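PDB 5MKW: DNA annealing helicase and endonuclease ZRANB3 from Homo sapiens, which anneals DNA strands in an ATP-dependent manner and cuts DNA as an endonuclease, helping stalled or collapsed replication forks restart and keeping the genome stable. Local coordinates for residues S3-S6 / Y7-K11; E29-L32 / R33-A37; L56-L59 / N60-R64. All coordinates share one frame; numbering follows the deposited sequence. Where two conformers were deposited one is given.

How the interactions relate
All three contacts are local, each between neighbouring turns of one helix in the HNH domain of the longer protein. They follow in series along the chain. Interaction 1 lies at the start of helix 5-16, interaction 2 in the next helix, 27-36, and interaction 3 in helix 56-64. The centres of interactions 2 and 3 are about 14 Å apart. Interaction 1 lies farther off, its centre about 21 Å from that of interaction 2 and 24 Å from that of interaction 3. None touches another. Helix 39-47 packs against the helices of interactions 2 and 3, while interaction 1 reaches strand 72-76. They belong to the helical surroundings of the two-stranded sheet and the zinc site.

Interaction 1 of 3, residues S3-S6 / Y7-K11; sequences SNNS and YLRAK
Arg9 lies one helical turn after Asn5, and its side chain crosses that of the asparagine at a slant. CB of Arg9 rests 3.4 Å from Asn5 O. Next along, Arg9 CG comes 3.2 Å from Asn5 O. The first torsion (chi1 -73°) sets CG beside the backbone N, which brings it against this oxygen. Arg9 CD sits 3.4 Å from Asn5 OD1. The chain bends at chi3 (68°), and the guanidinium ends with its plane 37° from the Asn5 amide. Water 2 joins the two side chains. It donates to Asn5 OD1 at 2.8 Å and accepts from Arg9 NH1 at 2.9 Å, lying at the guanidinium edge in its plane. The other branch of the amide is held as well, since Asn5 ND2 bonds to Met2 O. Arg9 NH1 also donates to Trp72 O. An alanine in place of Arg9 would remove the guanidinium and probably leave Trp72 O and water 2 without this donor.

The backbone beneath is regular. Arg9 N bonds to Asn5 O at 2.8 Å, and Leu8 N and Ala10 N bond to Asn4 O and Ser6 O. Asn4 holds the N-cap position, but its side chain makes no direct capping bond. Instead water 1 donates to Asn4 OD1 and accepts from Tyr7 N at 2.9 Å, giving that early amide a partner. Asn4 ND2 lies 3.6 Å from Tyr7 CD2, with the amide plane nearly parallel to the ring, and bonds to a glycerol.

The contact opens helix 5-16 on the surface of the domain. Arg9 ties this first turn to strand 72-76, where it makes a cation-pi contact with the Trp72 ring and touches Gln73 and Val74.

Interaction 2 of 3, residues E29-L32 / R33-A37; sequences ELFL and RLRDA
Leu32, Arg35 and Arg33 carry most of this helical contact. Leu32 and Arg35 lie alongside one another and point the same way. CD2 of Leu32 sits over one face of the Arg35 guanidinium, 3.6 Å from Arg35 NH1 and equally close to NH2. The arginine gets there with CG opposite its backbone N (chi1 -176°) and a bend at chi3. On the way its CB passes over a face of the Phe31 ring, and Arg35 CD comes 3.8 Å from Phe31 CZ. The guanidinium stands nearly upright to that ring, with the planes 80° apart.

Arg35 also grips Asp36 side-on in a salt bridge. Arg35 NE donates to Asp36 OD1 at 3.0 Å, from above the carboxylate plane. Arg35 NH2 donates to Asp36 OD2 at 3.1 Å, on the syn side but tilted from the carboxylate plane.

Arg33 meets the preceding turn mainly through its backbone and CB. Arg33 N bonds to Glu29 O at 3.1 Å, and CB packs on the carbonyls of Glu29 and Leu30. On another side of the helix, Leu30 CG meets Leu34 CD1 at 3.6 Å. Leu34 continues onto Leu46 of helix 39-47.

The chemistry is mixed. Two bonds to one carboxylate are likely to limit the turning of the guanidinium, while Leu32 covers a face of it. The nearby positive charge is likely to stabilise the ionised form of Asp36.

Interaction 3 of 3, residues L56-L59 / N60-R64; sequences LEQL and NEMIR
Leu56-Leu59 and Asn60-Arg64 are successive turns of one helix, joined by four backbone bonds of the i to i+4 kind. Asn60 N donates to Leu56 O at 2.8 Å, Glu61 N to Glu57 O, Met62 N to Gln58 O, and Ile63 N to Leu59 O at 3.0 Å.

The side chains divide into an apolar flank and a polar one. On the apolar flank, Met62 SD touches two side chains of the turn before. Gln58 CG is 3.7 Å from Met62 SD, and Leu59 CD2 is 4.1 Å from the same Met62 SD. With Met62 CG placed beside the backbone N (chi1 -69°), the chain runs back against Gln58 O. Leu59 and Met62 are buried, and they touch Tyr47 and Leu46 of helix 39-47 respectively. Met62 also meets Leu54, His70 and Phe71. The Gln58 amide stays near the sulfur through NE2, while its OE1 takes a weak bond from Lys101.

On another side of the helix, Leu56 CD1 comes 3.6 Å from Asn60 OD1. Asn60 ND2 turns to water 3, which accepts this N-H at 3.0 Å and donates to Glu57 OE1.

The carboxylates of Glu57 and Glu61 come close on the polar flank, their chains crossing at a slant. Glu57 OE2 and Glu61 OE2 are 3.9 Å apart, with their carboxylate planes 76° from each other. Water 4 donates to Glu57 OE2 and accepts from Arg64 NH2 in one of the two conformers of that arginine. Glu61 OE1 bonds outside the segments to His70 NE2.

The chemistry therefore pairs packing of the methionine on Gln58 and Leu59 with two like charges close together. Their repulsion is probably eased by the waters on Glu57, by the histidine that holds Glu61, and perhaps by Arg64 beyond water 4.

Interaction 1 of 3, residues S3-S6 / Y7-K11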
ATOM      1  N   SER A   3       9.239   1.879 -11.447  1.00 29.21           N
ATOM      2  CA  SER A   3      10.568   1.902 -10.824  1.00 29.25           C
ATOM      3  C   SER A   3      10.946   3.308 -10.336  1.00 25.80           C
ATOM      4  O   SER A   3      11.624   3.444  -9.312  1.00 24.91           O
ATOM      5  CB  SER A   3      11.650   1.290 -11.733  1.00 32.37           C
ATOM      6  OG  SER A   3      12.049   2.159 -12.774  1.00 35.13           O
ATOM      7  N   ASN A   4      10.314   4.331 -10.920  1.00 23.92           N
ATOM      8  CA  ASN A   4      10.619   5.722 -10.629  1.00 22.82           C
ATOM      9  C   ASN A   4       9.719   6.125  -9.442  1.00 22.51           C
ATOM     10  O   ASN A   4       8.909   7.031  -9.516  1.00 19.58           O
ATOM     11  CB  ASN A   4      10.343   6.600 -11.891  1.00 23.84           C
ATOM     12  CG  ASN A   4      10.926   8.016 -11.788  1.00 23.89           C
ATOM     13  OD1 ASN A   4      11.848   8.271 -11.034  1.00 24.61           O
ATOM     14  ND2 ASN A   4      10.441   8.904 -12.614  1.00 26.80           N
ATOM     15  N   ASN A   5       9.823   5.379  -8.344  1.00 23.04           N
ATOM     16  CA  ASN A   5       8.750   5.345  -7.371  1.00 22.32           C
ATOM     17  C   ASN A   5       8.594   6.612  -6.499  1.00 21.10           C
ATOM     18  O   ASN A   5       7.482   7.043  -6.241  1.00 19.49           O
ATOM     19  CB  ASN A   5       8.845   4.099  -6.519  1.00 25.16           C
ATOM     20  CG  ASN A   5       7.473   3.583  -6.149  1.00 29.01           C
ATOM     21  OD1 ASN A   5       7.049   3.862  -5.060  1.00 28.84           O
ATOM     22  ND2 ASN A   5       6.676   3.103  -7.163  1.00 34.45           N
ATOM     23  N   SER A   6       9.699   7.164  -6.032  1.00 20.40           N
ATOM     24  CA  SER A   6       9.712   8.433  -5.339  1.00 20.26           C
ATOM     25  C   SER A   6       8.956   9.484  -6.087  1.00 20.28           C
ATOM     26  O   SER A   6       8.127  10.165  -5.513  1.00 17.55           O
ATOM     27  CB  SER A   6      11.152   8.926  -5.108  1.00 21.74           C
ATOM     28  OG  SER A   6      11.818   8.155  -4.126  1.00 21.09           O
ATOM     29  N   TYR A   7       9.277   9.624  -7.384  1.00 20.23           N
ATOM     30  CA  TYR A   7       8.667  10.636  -8.203  1.00 19.88           C
ATOM     31  C   TYR A   7       7.179  10.377  -8.246  1.00 21.97           C
ATOM     32  O   TYR A   7       6.363  11.297  -8.075  1.00 21.07           O
ATOM     33  CB  TYR A   7       9.265  10.600  -9.620  1.00 20.91           C
ATOM     34  CG  TYR A   7       8.521  11.450 -10.634  1.00 21.45           C
ATOM     35  CD1 TYR A   7       8.600  12.835 -10.566  1.00 21.88           C
ATOM     36  CD2 TYR A   7       7.627  10.884 -11.527  1.00 21.38           C
ATOM     37  CE1 TYR A   7       7.881  13.626 -11.434  1.00 23.98           C
ATOM     38  CE2 TYR A   7       6.939  11.659 -12.450  1.00 22.65           C
ATOM     39  CZ  TYR A   7       7.100  13.021 -12.414  1.00 23.00           C
ATOM     40  OH  TYR A   7       6.349  13.828 -13.186  1.00 26.47           O
ATOM     41  N   LEU A   8       6.817   9.139  -8.578  1.00 22.27           N
ATOM     42  CA  LEU A   8       5.415   8.796  -8.745  1.00 21.77           C
ATOM     43  C   LEU A   8       4.597   8.999  -7.453  1.00 22.29           C
ATOM     44  O   LEU A   8       3.480   9.523  -7.502  1.00 20.81           O
ATOM     45  CB  LEU A   8       5.293   7.385  -9.277  1.00 23.07           C
ATOM     46  CG  LEU A   8       5.817   7.246 -10.719  1.00 22.51           C
ATOM     47  CD1 LEU A   8       5.725   5.778 -11.092  1.00 25.46           C
ATOM     48  CD2 LEU A   8       5.029   8.085 -11.724  1.00 23.74           C
ATOM     49  N   ARG A   9       5.163   8.589  -6.314  1.00 20.89           N
ATOM     50  CA  ARG A   9       4.500   8.752  -5.015  1.00 20.35           C
ATOM     51  C   ARG A   9       4.194  10.213  -4.801  1.00 19.68           C
ATOM     52  O   ARG A   9       3.071  10.587  -4.444  1.00 20.86           O
ATOM     53  CB  ARG A   9       5.361   8.201  -3.866  1.00 19.41           C
ATOM     54  CG  ARG A   9       5.430   6.664  -3.785  1.00 19.42           C
ATOM     55  CD  ARG A   9       6.432   6.205  -2.706  1.00 18.24           C
ATOM     56  NE  ARG A   9       5.889   6.565  -1.393  1.00 19.40           N
ATOM     57  CZ  ARG A   9       5.010   5.837  -0.710  1.00 19.26           C
ATOM     58  NH1 ARG A   9       4.596   4.672  -1.183  1.00 19.80           N
ATOM     59  NH2 ARG A   9       4.545   6.278   0.453  1.00 19.74           N
ATOM     60  N   ALA A  10       5.172  11.053  -5.080  1.00 20.28           N
ATOM     61  CA  ALA A  10       5.035  12.482  -4.776  1.00 22.42           C
ATOM     62  C   ALA A  10       4.013  13.110  -5.702  1.00 21.64           C
ATOM     63  O   ALA A  10       3.168  13.896  -5.255  1.00 20.54           O
ATOM     64  CB  ALA A  10       6.368  13.187  -4.883  1.00 22.60           C
ATOM     65  N   LYS A  11       4.007  12.689  -6.941  1.00 22.24           N
ATOM     66  CA  LYS A  11       3.019  13.210  -7.911  1.00 25.92           C
ATOM     67  C   LYS A  11       1.602  12.808  -7.566  1.00 24.30           C
ATOM     68  O   LYS A  11       0.702  13.653  -7.574  1.00 23.09           O
ATOM     69  CB  LYS A  11       3.291  12.755  -9.318  1.00 28.56           C
ATOM     70  CG  LYS A  11       4.511  13.357  -9.982  1.00 34.68           C
ATOM     71  CD  LYS A  11       4.443  14.857 -10.127  1.00 38.57           C
ATOM     72  CE  LYS A  11       3.223  15.308 -10.886  1.00 42.16           C
ATOM     73  NZ  LYS A  11       3.391  16.762 -11.133  1.00 46.88           N
TER
HETATM   74  O   HOH W   1      11.758   8.462  -8.340  1.00 21.72           O
HETATM   75  O   HOH W   2       4.690   3.268  -3.765  1.00 20.16           O

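Interaction 2 of 3, residues E29-L32 / R33-A37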
ATOM      1  N   GLU A  29      -2.140  10.263   7.451  1.00 22.33           N
ATOM      2  CA  GLU A  29      -2.425  10.782   8.791  1.00 23.62           C
ATOM      3  C   GLU A  29      -2.047   9.758   9.864  1.00 22.91           C
ATOM      4  O   GLU A  29      -1.455  10.113  10.880  1.00 20.35           O
ATOM      5  CB  GLU A  29      -3.912  11.085   8.898  1.00 28.13           C
ATOM      6  CG  GLU A  29      -4.449  11.208  10.323  1.00 39.68           C
ATOM      7  CD  GLU A  29      -5.950  11.552  10.352  1.00 46.98           C
ATOM      8  OE1 GLU A  29      -6.797  10.651  10.066  1.00 46.45           O
ATOM      9  OE2 GLU A  29      -6.281  12.734  10.626  1.00 53.20           O
ATOM     10  N   LEU A  30      -2.340   8.480   9.608  1.00 21.05           N
ATOM     11  CA  LEU A  30      -1.877   7.420  10.535  1.00 20.85           C
ATOM     12  C   LEU A  30      -0.323   7.315  10.613  1.00 19.94           C
ATOM     13  O   LEU A  30       0.254   7.149  11.699  1.00 20.62           O
ATOM     14  CB  LEU A  30      -2.473   6.065  10.147  1.00 20.31           C
ATOM     15  CG  LEU A  30      -2.243   4.951  11.212  1.00 21.12           C
ATOM     16  CD1 LEU A  30      -2.962   5.320  12.533  1.00 22.98           C
ATOM     17  CD2 LEU A  30      -2.707   3.605  10.668  1.00 20.09           C
ATOM     18  N   PHE A  31       0.338   7.368   9.476  1.00 18.47           N
ATOM     19  CA  PHE A  31       1.818   7.408   9.429  1.00 18.95           C
ATOM     20  C   PHE A  31       2.356   8.499  10.365  1.00 19.34           C
ATOM     21  O   PHE A  31       3.254   8.253  11.169  1.00 20.64           O
ATOM     22  CB  PHE A  31       2.339   7.684   7.987  1.00 16.98           C
ATOM     23  CG  PHE A  31       3.790   8.095   7.956  1.00 18.74           C
ATOM     24  CD1 PHE A  31       4.793   7.210   8.403  1.00 19.58           C
ATOM     25  CD2 PHE A  31       4.160   9.401   7.656  1.00 18.55           C
ATOM     26  CE1 PHE A  31       6.118   7.621   8.546  1.00 18.62           C
ATOM     27  CE2 PHE A  31       5.480   9.813   7.787  1.00 18.67           C
ATOM     28  CZ  PHE A  31       6.461   8.913   8.240  1.00 19.73           C
ATOM     29  N   LEU A  32       1.824   9.713  10.238  1.00 19.93           N
ATOM     30  CA  LEU A  32       2.376  10.831  11.019  1.00 21.74           C
ATOM     31  C   LEU A  32       2.143  10.609  12.503  1.00 22.38           C
ATOM     32  O   LEU A  32       3.000  10.922  13.311  1.00 21.23           O
ATOM     33  CB  LEU A  32       1.761  12.163  10.612  1.00 23.19           C
ATOM     34  CG  LEU A  32       2.035  12.607   9.194  1.00 25.87           C
ATOM     35  CD1 LEU A  32       1.082  13.726   8.806  1.00 29.31           C
ATOM     36  CD2 LEU A  32       3.484  13.055   9.088  1.00 27.72           C
ATOM     37  N   ARG A  33       0.966  10.101  12.848  1.00 23.99           N
ATOM     38  CA  ARG A  33       0.636   9.810  14.239  0.50 25.65           C
ATOM     39  C   ARG A  33       1.584   8.746  14.828  1.00 25.88           C
ATOM     40  O   ARG A  33       2.145   8.925  15.934  1.00 21.65           O
ATOM     41  CB  ARG A  33      -0.828   9.392  14.334  0.50 28.11           C
ATOM     42  CG  ARG A  33      -1.256   8.876  15.708  0.50 31.33           C
ATOM     43  CD  ARG A  33      -1.778   9.944  16.657  0.50 32.44           C
ATOM     44  NE  ARG A  33      -2.377   9.313  17.834  0.50 33.64           N
ATOM     45  CZ  ARG A  33      -1.781   9.195  19.013  0.50 33.02           C
ATOM     46  NH1 ARG A  33      -0.577   9.695  19.217  0.50 32.45           N
ATOM     47  NH2 ARG A  33      -2.417   8.593  19.999  0.50 35.84           N
ATOM     48  N   LEU A  34       1.841   7.686  14.059  1.00 23.43           N
ATOM     49  CA  LEU A  34       2.758   6.655  14.491  1.00 22.65           C
ATOM     50  C   LEU A  34       4.185   7.144  14.607  1.00 21.65           C
ATOM     51  O   LEU A  34       4.882   6.841  15.576  1.00 24.44           O
ATOM     52  CB  LEU A  34       2.625   5.375  13.611  1.00 24.31           C
ATOM     53  CG  LEU A  34       1.576   4.561  14.364  1.00 29.44           C
ATOM     54  CD1 LEU A  34       0.377   4.176  13.576  1.00 34.68           C
ATOM     55  CD2 LEU A  34       2.146   3.392  15.162  1.00 28.20           C
ATOM     56  N   ARG A  35       4.637   7.884  13.614  1.00 22.21           N
ATOM     57  CA  ARG A  35       5.986   8.384  13.603  1.00 22.51           C
ATOM     58  C   ARG A  35       6.268   9.134  14.898  1.00 22.03           C
ATOM     59  O   ARG A  35       7.345   9.006  15.487  1.00 21.35           O
ATOM     60  CB  ARG A  35       6.218   9.296  12.411  1.00 22.43           C
ATOM     61  CG  ARG A  35       7.649   9.791  12.271  1.00 23.70           C
ATOM     62  CD  ARG A  35       7.757  10.883  11.198  1.00 23.90           C
ATOM     63  NE  ARG A  35       7.101  12.089  11.688  1.00 24.50           N
ATOM     64  CZ  ARG A  35       6.683  13.097  10.911  1.00 24.15           C
ATOM     65  NH1 ARG A  35       7.008  13.173   9.646  1.00 22.37           N
ATOM     66  NH2 ARG A  35       6.050  14.100  11.448  1.00 26.49           N
ATOM     67  N   ASP A  36       5.318   9.958  15.302  1.00 22.44           N
ATOM     68  CA  ASP A  36       5.570  10.864  16.371  1.00 24.22           C
ATOM     69  C   ASP A  36       5.130  10.357  17.731  1.00 24.35           C
ATOM     70  O   ASP A  36       5.373  11.019  18.732  1.00 25.08           O
ATOM     71  CB  ASP A  36       4.913  12.198  16.046  1.00 24.80           C
ATOM     72  CG  ASP A  36       5.594  12.930  14.897  1.00 28.72           C
ATOM     73  OD1 ASP A  36       6.783  12.678  14.562  1.00 28.01           O
ATOM     74  OD2 ASP A  36       4.932  13.832  14.358  1.00 31.00           O
ATOM     75  N   ALA A  37       4.486   9.202  17.764  1.00 24.69           N
ATOM     76  CA  ALA A  37       4.233   8.491  19.009  1.00 24.46           C
ATOM     77  C   ALA A  37       5.496   7.830  19.538  1.00 26.97           C
ATOM     78  O   ALA A  37       6.330   7.359  18.782  1.00 25.00           O
ATOM     79  CB  ALA A  37       3.162   7.446  18.822  1.00 23.19           C
TER

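Interaction 3 of 3, residues L56-L59 / N60-R64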
ATOM      1  N   LEU A  56       2.557  -9.519  10.599  1.00 22.60           N
ATOM      2  CA  LEU A  56       3.291  -9.326  11.826  1.00 23.21           C
ATOM      3  C   LEU A  56       4.685  -8.782  11.570  1.00 22.98           C
ATOM      4  O   LEU A  56       5.158  -7.938  12.293  1.00 21.91           O
ATOM      5  CB  LEU A  56       3.375 -10.634  12.592  1.00 24.24           C
ATOM      6  CG  LEU A  56       4.225 -10.606  13.849  1.00 24.88           C
ATOM      7  CD1 LEU A  56       3.703  -9.588  14.863  1.00 26.66           C
ATOM      8  CD2 LEU A  56       4.242 -11.981  14.495  1.00 26.97           C
ATOM      9  N   GLU A  57       5.332  -9.273  10.527  1.00 21.97           N
ATOM     10  CA  GLU A  57       6.669  -8.828  10.177  1.00 24.24           C
ATOM     11  C   GLU A  57       6.665  -7.305   9.900  1.00 22.74           C
ATOM     12  O   GLU A  57       7.520  -6.547  10.356  1.00 22.93           O
ATOM     13  CB  GLU A  57       7.109  -9.608   8.915  1.00 28.48           C
ATOM     14  CG  GLU A  57       8.443  -9.183   8.303  1.00 34.42           C
ATOM     15  CD  GLU A  57       9.636  -9.550   9.201  1.00 42.37           C
ATOM     16  OE1 GLU A  57       9.547 -10.555   9.953  1.00 46.08           O
ATOM     17  OE2 GLU A  57      10.679  -8.850   9.146  1.00 47.86           O
ATOM     18  N   GLN A  58       5.651  -6.853   9.198  1.00 23.03           N
ATOM     19  CA  GLN A  58       5.599  -5.445   8.818  1.00 22.97           C
ATOM     20  C   GLN A  58       5.251  -4.610  10.024  1.00 22.04           C
ATOM     21  O   GLN A  58       5.850  -3.557  10.268  1.00 21.06           O
ATOM     22  CB  GLN A  58       4.614  -5.232   7.671  1.00 23.68           C
ATOM     23  CG  GLN A  58       4.598  -3.794   7.218  1.00 25.64           C
ATOM     24  CD  GLN A  58       3.914  -3.610   5.874  1.00 28.42           C
ATOM     25  OE1 GLN A  58       3.860  -4.540   5.087  1.00 29.87           O
ATOM     26  NE2 GLN A  58       3.349  -2.439   5.633  1.00 24.76           N
ATOM     27  N   LEU A  59       4.280  -5.085  10.800  1.00 21.99           N
ATOM     28  CA  LEU A  59       3.895  -4.417  12.035  1.00 20.89           C
ATOM     29  C   LEU A  59       5.077  -4.289  13.006  1.00 21.52           C
ATOM     30  O   LEU A  59       5.270  -3.232  13.631  1.00 21.24           O
ATOM     31  CB  LEU A  59       2.717  -5.146  12.715  1.00 21.60           C
ATOM     32  CG  LEU A  59       1.424  -5.106  11.909  1.00 22.28           C
ATOM     33  CD1 LEU A  59       0.369  -6.006  12.545  1.00 23.97           C
ATOM     34  CD2 LEU A  59       0.911  -3.668  11.762  1.00 21.52           C
ATOM     35  N   ASN A  60       5.918  -5.323  13.106  1.00 23.20           N
ATOM     36  CA  ASN A  60       7.103  -5.205  13.955  1.00 22.63           C
ATOM     37  C   ASN A  60       8.034  -4.074  13.411  1.00 21.95           C
ATOM     38  O   ASN A  60       8.628  -3.309  14.170  1.00 20.42           O
ATOM     39  CB  ASN A  60       7.883  -6.513  14.006  1.00 23.57           C
ATOM     40  CG  ASN A  60       7.211  -7.574  14.835  1.00 24.10           C
ATOM     41  OD1 ASN A  60       6.364  -7.272  15.682  1.00 24.41           O
ATOM     42  ND2 ASN A  60       7.625  -8.818  14.629  1.00 22.25           N
ATOM     43  N   GLU A  61       8.154  -3.951  12.103  1.00 22.67           N
ATOM     44  CA  GLU A  61       8.996  -2.856  11.549  1.00 24.92           C
ATOM     45  C   GLU A  61       8.400  -1.489  11.826  1.00 22.60           C
ATOM     46  O   GLU A  61       9.119  -0.498  12.041  1.00 22.61           O
ATOM     47  CB  GLU A  61       9.130  -2.967  10.056  1.00 27.86           C
ATOM     48  CG  GLU A  61      10.029  -4.089   9.587  1.00 33.59           C
ATOM     49  CD  GLU A  61       9.966  -4.202   8.084  1.00 39.72           C
ATOM     50  OE1 GLU A  61       9.586  -3.197   7.406  1.00 42.71           O
ATOM     51  OE2 GLU A  61      10.222  -5.315   7.575  1.00 49.83           O
ATOM     52  N   MET A  62       7.086  -1.437  11.721  1.00 22.62           N
ATOM     53  CA  MET A  62       6.343  -0.201  12.006  1.00 21.11           C
ATOM     54  C   MET A  62       6.425   0.257  13.466  1.00 21.82           C
ATOM     55  O   MET A  62       6.329   1.430  13.739  1.00 20.53           O
ATOM     56  CB  MET A  62       4.888  -0.379  11.571  1.00 20.40           C
ATOM     57  CG  MET A  62       4.755  -0.460  10.036  1.00 19.88           C
ATOM     58  SD  MET A  62       3.227  -1.219   9.459  1.00 18.98           S
ATOM     59  CE  MET A  62       2.046   0.112   9.384  1.00 19.83           C
ATOM     60  N   ILE A  63       6.534  -0.682  14.408  1.00 21.58           N
ATOM     61  CA  ILE A  63       6.714  -0.320  15.815  1.00 22.19           C
ATOM     62  C   ILE A  63       8.105   0.275  16.041  1.00 22.63           C
ATOM     63  O   ILE A  63       8.286   1.226  16.796  1.00 21.42           O
ATOM     64  CB  ILE A  63       6.489  -1.577  16.698  1.00 23.81           C
ATOM     65  CG1 ILE A  63       5.020  -1.981  16.691  1.00 23.54           C
ATOM     66  CG2 ILE A  63       7.003  -1.362  18.102  1.00 24.36           C
ATOM     67  CD1 ILE A  63       4.771  -3.432  17.076  1.00 27.58           C
ATOM     68  N   ARG A  64       9.109  -0.291  15.358  1.00 24.22           N
ATOM     69  CA  ARG A  64      10.484   0.147  15.531  0.50 24.97           C
ATOM     70  C   ARG A  64      10.676   1.495  14.848  1.00 23.41           C
ATOM     71  O   ARG A  64      11.303   2.399  15.395  1.00 21.81           O
ATOM     72  CB  ARG A  64      11.429  -0.898  14.926  0.50 27.76           C
ATOM     73  CG  ARG A  64      12.902  -0.552  14.963  0.50 29.46           C
ATOM     74  CD  ARG A  64      13.757  -1.795  14.646  0.50 31.00           C
ATOM     75  NE  ARG A  64      12.980  -3.044  14.623  0.50 30.53           N
ATOM     76  CZ  ARG A  64      12.633  -3.678  13.510  0.50 30.88           C
ATOM     77  NH1 ARG A  64      12.983  -3.172  12.340  0.50 33.02           N
ATOM     78  NH2 ARG A  64      11.927  -4.803  13.554  0.50 30.86           N
TER
HETATM   79  O   HOH W   3       9.975  -9.186  12.798  1.00 28.28           O
HETATM   80  O   HOH W   4      10.770  -6.978  11.822  1.00 48.84           O